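Local coordinates for beta-galactosidase (Marinomonas sp. ef1, PDB 6Y2K) that hydrolyses terminal beta-D-galactose residues from beta-galactosides as a cold-active GH42 enzyme that assembles as a hexamer, at the interface of chains A and B. Residues are numbered along the deposited sequence; one frame, centred on the assembly and turned at random. Chains: chain A/B, beta-galactosidase.

The interface of chains A and B. Residues chain A 273, 287, 324-326; chain B 430-432, 528-530.
The imidazole of A:His325 lies against B:Pro530, in a subunit contact of the hexamer. B:Pro530 CB sits over the centre of one ring face, 3.7 Å from the centroid of the A:His325 ring, a CH-pi contact. B:Pro530 CA reaches the same ring at A:His325 CD2, 3.5 Å away. The opposite face carries A:Pro324 CB, offset toward the rim, so the imidazole is held between prolines of both chains. A:Pro324 also packs on B:Arg431. A:Pro324 CB stands over the centre of the guanidinium, 3.7 Å from B:Arg431 CZ, and the two side chains run side by side in the same direction. The arginine leaves its backbone with CG anti to N (chi1 -168°) and bends at chi3, which lays the flat group on the proline. A:Leu287 CD1 lies loosely against B:Pro530, 4.1 Å from B:Pro530 CG. The hydroxyl B:Ser430 OG lies in the imidazole plane at its edge, 3.6 Å from A:His325 CD2.

Backbone hydrogen bonds join the two chains. B:Arg431 N donates to A:Pro324 O at 2.7 Å. A:Asn326 and B:Ala528 form an antiparallel beta bridge at the end of strand 521-528. In it, B:Ala528 N donates to A:Asn326 O at 3.1 Å, and the return bond is weak.

Within chain B, B:Ser430 OG donates to B:Leu529 O, linking the two chain B segments. In chain A, the carboxylate of A:Asp273, on helix 268-274, positions A:His325 with two bonds. OD2 takes the backbone N from above the carboxylate plane. A:Asp273 OD1 accepts from the ring nitrogen A:His325 ND1 at 2.7 Å through its syn lone pair, nearly in the imidazole plane.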
ATOM      1  N   ASP A 273     -24.125   1.290 -10.645  1.00 15.91           N
ATOM      2  CA  ASP A 273     -23.740   0.084  -9.918  1.00 16.19           C
ATOM      3  C   ASP A 273     -23.489  -1.080 -10.872  1.00 16.64           C
ATOM      4  O   ASP A 273     -22.497  -1.805 -10.710  1.00 15.92           O
ATOM      5  CB  ASP A 273     -24.799  -0.302  -8.883  1.00 16.18           C
ATOM      6  CG  ASP A 273     -24.437  -1.576  -8.129  1.00 16.68           C
ATOM      7  OD1 ASP A 273     -23.605  -1.525  -7.197  1.00 16.80           O
ATOM      8  OD2 ASP A 273     -24.986  -2.642  -8.475  1.00 16.98           O
ATOM      9  N   LEU A 287     -22.507   7.114  -5.923  1.00 14.64           N
ATOM     10  CA  LEU A 287     -23.465   6.081  -5.496  1.00 14.59           C
ATOM     11  C   LEU A 287     -24.934   6.511  -5.533  1.00 14.55           C
ATOM     12  O   LEU A 287     -25.770   5.773  -6.026  1.00 14.35           O
ATOM     13  CB  LEU A 287     -23.149   5.641  -4.057  1.00 14.72           C
ATOM     14  CG  LEU A 287     -24.053   4.588  -3.410  1.00 14.74           C
ATOM     15  CD1 LEU A 287     -23.874   3.242  -4.090  1.00 15.08           C
ATOM     16  CD2 LEU A 287     -23.758   4.466  -1.927  1.00 14.84           C
ATOM     17  N   PRO A 324     -27.219  -5.156  -8.998  1.00 14.51           N
ATOM     18  CA  PRO A 324     -26.660  -5.936  -7.881  1.00 14.50           C
ATOM     19  C   PRO A 324     -26.837  -5.244  -6.522  1.00 14.74           C
ATOM     20  O   PRO A 324     -27.161  -5.900  -5.522  1.00 14.61           O
ATOM     21  CB  PRO A 324     -25.174  -6.088  -8.255  1.00 14.64           C
ATOM     22  CG  PRO A 324     -25.150  -5.980  -9.746  1.00 14.60           C
ATOM     23  CD  PRO A 324     -26.275  -5.057 -10.130  1.00 14.38           C
ATOM     24  N   HIS A 325     -26.664  -3.923  -6.493  1.00 14.56           N
ATOM     25  CA  HIS A 325     -26.925  -3.141  -5.285  1.00 14.46           C
ATOM     26  C   HIS A 325     -27.839  -1.989  -5.648  1.00 14.60           C
ATOM     27  O   HIS A 325     -27.729  -1.426  -6.746  1.00 14.58           O
ATOM     28  CB  HIS A 325     -25.615  -2.651  -4.666  1.00 14.48           C
ATOM     29  CG  HIS A 325     -24.531  -3.685  -4.695  1.00 14.49           C
ATOM     30  ND1 HIS A 325     -23.568  -3.718  -5.677  1.00 14.39           N
ATOM     31  CD2 HIS A 325     -24.290  -4.752  -3.893  1.00 14.63           C
ATOM     32  CE1 HIS A 325     -22.770  -4.755  -5.478  1.00 14.85           C
ATOM     33  NE2 HIS A 325     -23.187  -5.400  -4.402  1.00 15.13           N
ATOM     34  N   ASN A 326     -28.738  -1.655  -4.720  1.00 14.35           N
ATOM     35  CA  ASN A 326     -29.837  -0.726  -4.977  1.00 14.82           C
ATOM     36  C   ASN A 326     -29.976   0.320  -3.864  1.00 14.61           C
ATOM     37  O   ASN A 326     -30.855   0.227  -2.999  1.00 14.19           O
ATOM     38  CB  ASN A 326     -31.122  -1.521  -5.182  1.00 14.96           C
ATOM     39  CG  ASN A 326     -31.025  -2.461  -6.375  1.00 15.41           C
ATOM     40  OD1 ASN A 326     -30.966  -2.017  -7.523  1.00 15.94           O
ATOM     41  ND2 ASN A 326     -30.958  -3.762  -6.105  1.00 15.33           N
TER
ATOM     42  N   SER B 430     -29.742  -6.582  -2.055  1.00 15.52           N
ATOM     43  CA  SER B 430     -28.321  -6.267  -2.208  1.00 16.48           C
ATOM     44  C   SER B 430     -27.591  -7.585  -2.423  1.00 16.85           C
ATOM     45  O   SER B 430     -27.785  -8.521  -1.636  1.00 16.21           O
ATOM     46  CB  SER B 430     -27.744  -5.588  -0.967  1.00 16.60           C
ATOM     47  OG  SER B 430     -26.329  -5.524  -1.063  1.00 17.06           O
ATOM     48  N   ARG B 431     -26.737  -7.653  -3.447  1.00 17.38           N
ATOM     49  CA  ARG B 431     -25.998  -8.883  -3.734  0.50 17.98           C
ATOM     50  C   ARG B 431     -25.030  -9.252  -2.593  1.00 18.02           C
ATOM     51  O   ARG B 431     -24.643 -10.414  -2.457  1.00 18.94           O
ATOM     52  CB  ARG B 431     -25.254  -8.773  -5.071  0.50 18.50           C
ATOM     53  CG  ARG B 431     -24.693 -10.097  -5.576  0.50 19.14           C
ATOM     54  CD  ARG B 431     -24.340 -10.034  -7.053  0.50 19.50           C
ATOM     55  NE  ARG B 431     -25.531  -9.850  -7.874  0.50 19.78           N
ATOM     56  CZ  ARG B 431     -25.518  -9.698  -9.191  0.50 19.81           C
ATOM     57  NH1 ARG B 431     -24.368  -9.718  -9.852  0.50 19.86           N
ATOM     58  NH2 ARG B 431     -26.659  -9.524  -9.842  0.50 19.64           N
ATOM     59  N   ALA B 432     -24.644  -8.274  -1.775  1.00 17.45           N
ATOM     60  CA  ALA B 432     -23.786  -8.528  -0.612  1.00 17.68           C
ATOM     61  C   ALA B 432     -24.534  -9.154   0.580  1.00 17.41           C
ATOM     62  O   ALA B 432     -23.893  -9.583   1.539  1.00 18.28           O
ATOM     63  CB  ALA B 432     -23.104  -7.237  -0.179  1.00 17.73           C
ATOM     64  N   ALA B 528     -30.189  -0.512  -0.081  1.00 14.09           N
ATOM     65  CA  ALA B 528     -29.509  -1.790  -0.261  1.00 14.66           C
ATOM     66  C   ALA B 528     -28.129  -1.516  -0.850  1.00 15.09           C
ATOM     67  O   ALA B 528     -28.017  -0.982  -1.959  1.00 15.26           O
ATOM     68  CB  ALA B 528     -30.331  -2.704  -1.153  1.00 14.60           C
ATOM     69  N   LEU B 529     -27.087  -1.873  -0.094  1.00 15.54           N
ATOM     70  CA  LEU B 529     -25.751  -1.295  -0.275  1.00 15.74           C
ATOM     71  C   LEU B 529     -24.660  -2.254  -0.765  1.00 16.08           C
ATOM     72  O   LEU B 529     -24.648  -3.437  -0.395  1.00 15.62           O
ATOM     73  CB  LEU B 529     -25.288  -0.669   1.049  1.00 15.96           C
ATOM     74  CG  LEU B 529     -26.018   0.593   1.514  1.00 16.02           C
ATOM     75  CD1 LEU B 529     -25.659   0.909   2.961  1.00 16.20           C
ATOM     76  CD2 LEU B 529     -25.727   1.787   0.612  1.00 16.04           C
ATOM     77  N   PRO B 530     -23.706  -1.728  -1.570  1.00 16.32           N
ATOM     78  CA  PRO B 530     -22.514  -2.487  -1.892  1.00 16.56           C
ATOM     79  C   PRO B 530     -21.538  -2.445  -0.717  1.00 17.06           C
ATOM     80  O   PRO B 530     -21.687  -1.612   0.197  1.00 16.35           O
ATOM     81  CB  PRO B 530     -21.943  -1.737  -3.098  1.00 16.14           C
ATOM     82  CG  PRO B 530     -22.331  -0.312  -2.860  1.00 16.42           C
ATOM     83  CD  PRO B 530     -23.654  -0.365  -2.143  1.00 16.48           C
TER